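Local coordinates for membrane-associated protein VP24 (Marburg virus - Musoke, Kenya, 1980, PDB 4OR8), which probably serves as a minor matrix protein of the virion, interacting with nucleoprotein and contributing to nucleocapsid assembly and virion budding, at the interface of chains A and B. Coordinates in Å, arbitrary orientation; residue numbers count along the deposited sequence, not the author numbering. Chains: chain A/B, Membrane-associated protein VP24.

Contact 1: the interface of chains A and B. Residues chain A 21-22; chain B 89-90, 92, 184, 191-192, 203, 205, 214.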
# COMPACT_ATOMS: atom_id res chain seq x y z
N ARG A 21 -19.88 -6.36 -2.05
CA ARG A 21 -20.00 -7.78 -1.73
C ARG A 21 -19.23 -8.18 -0.47
O ARG A 21 -19.64 -9.09 0.25
CB ARG A 21 -19.54 -8.65 -2.90
CG ARG A 21 -19.91 -10.10 -2.75
CD ARG A 21 -19.51 -10.91 -3.96
NE ARG A 21 -18.06 -10.91 -4.13
CZ ARG A 21 -17.40 -11.84 -4.82
NH1 ARG A 21 -18.07 -12.84 -5.39
NH2 ARG A 21 -16.08 -11.78 -4.94
N TYR A 22 -18.12 -7.50 -0.21
CA TYR A 22 -17.30 -7.81 0.95
C TYR A 22 -17.46 -6.76 2.04
O TYR A 22 -16.47 -6.21 2.53
CB TYR A 22 -15.84 -7.94 0.56
CG TYR A 22 -15.54 -9.11 -0.35
CD1 TYR A 22 -15.63 -10.41 0.11
CD2 TYR A 22 -15.16 -8.91 -1.67
CE1 TYR A 22 -15.36 -11.49 -0.72
CE2 TYR A 22 -14.88 -9.97 -2.50
CZ TYR A 22 -14.98 -11.26 -2.02
OH TYR A 22 -14.70 -12.31 -2.86
N LEU B 89 -14.67 -13.42 5.97
CA LEU B 89 -15.07 -12.50 4.92
C LEU B 89 -14.77 -13.08 3.54
O LEU B 89 -15.60 -12.98 2.63
CB LEU B 89 -14.37 -11.15 5.10
CG LEU B 89 -14.77 -10.05 4.12
CD1 LEU B 89 -16.26 -9.75 4.22
CD2 LEU B 89 -13.94 -8.81 4.38
N PHE B 90 -13.60 -13.68 3.39
CA PHE B 90 -13.21 -14.32 2.14
C PHE B 90 -13.16 -15.84 2.29
O PHE B 90 -12.10 -16.45 2.15
CB PHE B 90 -11.84 -13.81 1.67
CG PHE B 90 -11.73 -12.32 1.60
CD1 PHE B 90 -12.11 -11.64 0.45
CD2 PHE B 90 -11.24 -11.59 2.67
CE1 PHE B 90 -12.01 -10.26 0.38
CE2 PHE B 90 -11.13 -10.21 2.60
CZ PHE B 90 -11.52 -9.55 1.46
N HIS B 92 -14.46 -18.31 0.43
CA HIS B 92 -14.16 -19.01 -0.82
C HIS B 92 -12.67 -18.99 -1.15
O HIS B 92 -12.19 -19.80 -1.93
CB HIS B 92 -14.95 -18.38 -1.96
CG HIS B 92 -14.89 -16.88 -1.96
ND1 HIS B 92 -15.67 -16.11 -1.12
CD2 HIS B 92 -14.14 -16.02 -2.67
CE1 HIS B 92 -15.41 -14.84 -1.33
NE2 HIS B 92 -14.48 -14.75 -2.26
N VAL B 184 -12.46 -2.52 2.49
CA VAL B 184 -13.64 -3.19 3.04
C VAL B 184 -14.09 -2.54 4.34
O VAL B 184 -13.28 -2.26 5.22
CB VAL B 184 -13.40 -4.70 3.23
CG1 VAL B 184 -13.19 -5.37 1.89
CG2 VAL B 184 -12.21 -4.93 4.13
N SER B 191 -16.40 -1.48 -2.19
CA SER B 191 -15.06 -1.94 -1.87
C SER B 191 -14.50 -2.85 -2.96
O SER B 191 -13.37 -3.30 -2.86
CB SER B 191 -15.06 -2.67 -0.52
OG SER B 191 -15.95 -3.77 -0.55
N SER B 192 -15.30 -3.11 -3.99
CA SER B 192 -14.90 -4.05 -5.02
C SER B 192 -15.35 -3.63 -6.42
O SER B 192 -16.25 -2.81 -6.58
CB SER B 192 -15.46 -5.44 -4.73
OG SER B 192 -14.90 -5.98 -3.54
N ILE B 203 -12.93 -10.50 -9.76
CA ILE B 203 -13.29 -9.57 -8.70
C ILE B 203 -12.06 -8.92 -8.06
O ILE B 203 -11.18 -9.60 -7.54
CB ILE B 203 -14.12 -10.25 -7.60
CG1 ILE B 203 -15.50 -10.62 -8.13
CG2 ILE B 203 -14.25 -9.34 -6.39
CD1 ILE B 203 -15.78 -12.10 -8.18
N THR B 205 -10.82 -6.40 -5.11
CA THR B 205 -11.23 -5.80 -3.85
C THR B 205 -10.07 -5.06 -3.18
O THR B 205 -8.95 -5.57 -3.10
CB THR B 205 -11.76 -6.86 -2.88
OG1 THR B 205 -12.85 -7.57 -3.50
CG2 THR B 205 -12.25 -6.23 -1.59
N GLU B 214 -9.09 -11.55 -7.54
CA GLU B 214 -9.67 -12.88 -7.46
C GLU B 214 -10.32 -13.30 -8.78
O GLU B 214 -11.07 -12.53 -9.38
CB GLU B 214 -10.70 -12.91 -6.34
CG GLU B 214 -11.70 -14.05 -6.43
CD GLU B 214 -12.82 -13.90 -5.42
OE1 GLU B 214 -12.84 -12.90 -4.68
OE2 GLU B 214 -13.70 -14.80 -5.38
O HOH W 1 -17.01 -3.34 2.08
O HOH W 2 -16.80 -5.72 -1.84
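A:Tyr22, on the N-terminal segment of one filovirus VP24 molecule, inserts its ring into a pocket of chain B lined by the end of helix 84-89, B:Phe90, helix 91-94 and the sheet that carries B:Ile203, B:Thr205 and B:Glu214. With CG anti to the carbonyl carbon (chi1 -65°), the phenol points tip to tip at the imidazole of B:His92. Its hydroxyl OH lies 2.5 Å from B:His92 NE2, a hydrogen bond whose direction is not settled, and donates to carboxylate OE1 of B:Glu214 at 2.7 Å, on the syn lone pair. These bonds fix the phenol tip, whereas packing on face and rim should hinder ring rotation. Packing is close around the ring: B:Phe90 CE1 stands 3.6 Å above the plane, over the centre of one face, while the carbonyl O of B:Leu89 and imidazole CE1 of B:His92 meet the rim in plane. B:Ser192 OG also lies at that rim and is tied to B:Thr205 OG1 by a 2.6 Å hydrogen bond.

The backbone end of A:Tyr22 is held more loosely, through water. Water 2 joins its amide N to the hydroxyls of B:Ser191 and B:Ser192, and water 1 links its carbonyl O to B:Ser191 OG. Poorly ordered A:Arg21 runs back toward the phenol tip, its guanidinium against B:Ile203 CD1; NH2 lies 3.4 Å from B:Glu214 OE1, which also accepts the phenol, in a long and doubtful salt bridge.

Contact 2: the interface of chains A and B. Residues chain A 89, 184-186, 188-189, 191; chain B 20, 22-24.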
# COMPACT_ATOMS: atom_id res chain seq x y z
N LEU A 89 16.91 12.76 -5.16
CA LEU A 89 15.84 13.54 -4.53
C LEU A 89 15.97 13.48 -3.02
O LEU A 89 15.76 14.47 -2.32
CB LEU A 89 14.47 13.04 -4.97
CG LEU A 89 13.27 13.76 -4.35
CD1 LEU A 89 13.31 15.25 -4.67
CD2 LEU A 89 11.96 13.14 -4.81
N VAL A 184 5.04 12.50 -3.35
CA VAL A 184 5.97 13.45 -3.96
C VAL A 184 5.64 13.66 -5.44
O VAL A 184 5.52 12.70 -6.20
CB VAL A 184 7.44 13.01 -3.80
CG1 VAL A 184 7.93 13.29 -2.39
CG2 VAL A 184 7.61 11.54 -4.15
N ASN A 185 5.46 14.92 -5.81
CA ASN A 185 4.99 15.26 -7.15
C ASN A 185 5.66 16.51 -7.68
O ASN A 185 6.57 17.06 -7.05
CB ASN A 185 3.47 15.47 -7.12
CG ASN A 185 3.07 16.62 -6.21
OD1 ASN A 185 2.89 17.75 -6.66
ND2 ASN A 185 2.94 16.34 -4.92
N ASP A 186 5.21 16.97 -8.84
CA ASP A 186 5.74 18.20 -9.43
C ASP A 186 4.63 19.22 -9.68
O ASP A 186 4.66 19.95 -10.68
CB ASP A 186 6.52 17.91 -10.71
CG ASP A 186 5.76 17.01 -11.68
OD1 ASP A 186 4.52 17.08 -11.72
OD2 ASP A 186 6.42 16.24 -12.41
N GLY A 188 3.51 21.17 -6.90
CA GLY A 188 3.56 22.03 -5.73
C GLY A 188 2.60 21.62 -4.63
O GLY A 188 2.31 22.40 -3.73
N LYS A 189 2.10 20.39 -4.71
CA LYS A 189 1.19 19.87 -3.71
C LYS A 189 1.96 19.38 -2.49
O LYS A 189 3.01 18.75 -2.63
CB LYS A 189 0.35 18.73 -4.29
CG LYS A 189 -0.43 19.12 -5.53
CD LYS A 189 -1.26 17.96 -6.02
CE LYS A 189 -1.98 18.29 -7.32
NZ LYS A 189 -2.80 17.14 -7.78
N SER A 191 3.56 17.36 0.26
CA SER A 191 3.90 15.94 0.33
C SER A 191 4.66 15.61 1.61
O SER A 191 5.12 14.48 1.78
CB SER A 191 4.73 15.53 -0.89
OG SER A 191 5.91 16.31 -0.98
N THR B 20 6.16 21.49 1.10
CA THR B 20 6.76 20.71 0.03
C THR B 20 8.28 20.79 0.10
O THR B 20 8.87 21.84 -0.19
CB THR B 20 6.32 21.22 -1.36
OG1 THR B 20 6.90 22.51 -1.60
CG2 THR B 20 4.80 21.32 -1.43
N TYR B 22 10.35 17.64 -0.71
CA TYR B 22 10.89 16.66 -1.64
C TYR B 22 10.12 16.59 -2.94
O TYR B 22 10.25 15.62 -3.69
CB TYR B 22 10.96 15.28 -0.98
CG TYR B 22 11.94 15.20 0.17
CD1 TYR B 22 13.30 15.10 -0.07
CD2 TYR B 22 11.51 15.22 1.49
CE1 TYR B 22 14.21 15.03 0.97
CE2 TYR B 22 12.41 15.14 2.53
CZ TYR B 22 13.76 15.04 2.27
OH TYR B 22 14.66 14.97 3.30
N ASN B 23 9.31 17.61 -3.21
CA ASN B 23 8.57 17.66 -4.46
C ASN B 23 9.48 17.73 -5.68
O ASN B 23 10.57 18.30 -5.62
CB ASN B 23 7.57 18.82 -4.47
CG ASN B 23 6.20 18.41 -3.97
OD1 ASN B 23 6.02 17.31 -3.45
ND2 ASN B 23 5.22 19.30 -4.12
N LEU B 24 9.03 17.12 -6.77
CA LEU B 24 9.82 17.03 -7.99
C LEU B 24 9.81 18.34 -8.77
O LEU B 24 8.87 19.13 -8.65
CB LEU B 24 9.28 15.89 -8.87
CG LEU B 24 9.40 14.49 -8.26
CD1 LEU B 24 8.63 13.48 -9.08
CD2 LEU B 24 10.87 14.09 -8.15
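The side-chain amide oxygen OD1 of B:Asn23 receives a hydrogen bond from the hydroxyl OG of A:Ser191 at 2.7 Å and a weak one from the backbone N of A:Asn185. In this contact between two filovirus VP24 molecules, the N-terminal segment of chain B runs along the 184-191 loop of chain A. The A:Ser191 hydroxyl approaches OD1 from above the carbonyl plane, 43° out of it. At the other branch of the amide, B:Asn23 ND2 donates to the backbone O of A:Lys189 at 2.7 Å, with that acceptor close to the amide plane. Gripped at both ends, the amide should be restrained from flipping. A:Asn185 lies beside B:Asn23 and points the same way, the two amide planes turned 65° apart, so they do not stack. Weak bonds tie the A:Asn185 side chain back to A:Lys189, which may help to keep the loop in shape.

Next along the segment, the backbone N of B:Leu24 bonds to A:Asn185 O at 2.5 Å. The B:Leu24 side chain then leaves the polar strip: with CG anti to the carbonyl carbon (chi1 -64°), its CD2 meets A:Leu89 CD2 at 3.6 Å, the two side chains crossing at about a right angle. B:Leu24 CB also packs against A:Asp186 CB. Methyl CG1 of A:Val184 touches B:Tyr22 CB, 3.9 Å away, and methyl CG2 of B:Thr20 rests near A:Lys189 O.

The centres of the C-alpha atoms of contact 1 and contact 2 lie about 34 Å apart. Both belong to one two-fold symmetric interface and draw on the same elements with the chains exchanged: the N-terminal segment around residue 22, the end of helix 84-89, and the loop with residues 184 and 191. Contact 1 shows chain A's segment on chain B, and contact 2 shows an overlapping stretch of chain B's segment, to residue 24, on chain A, so each molecule extends an arm onto the other. Such exchange suits a dimer; whether a monomer or the proposed homotetramer operates in the virion, the structure alone does not show.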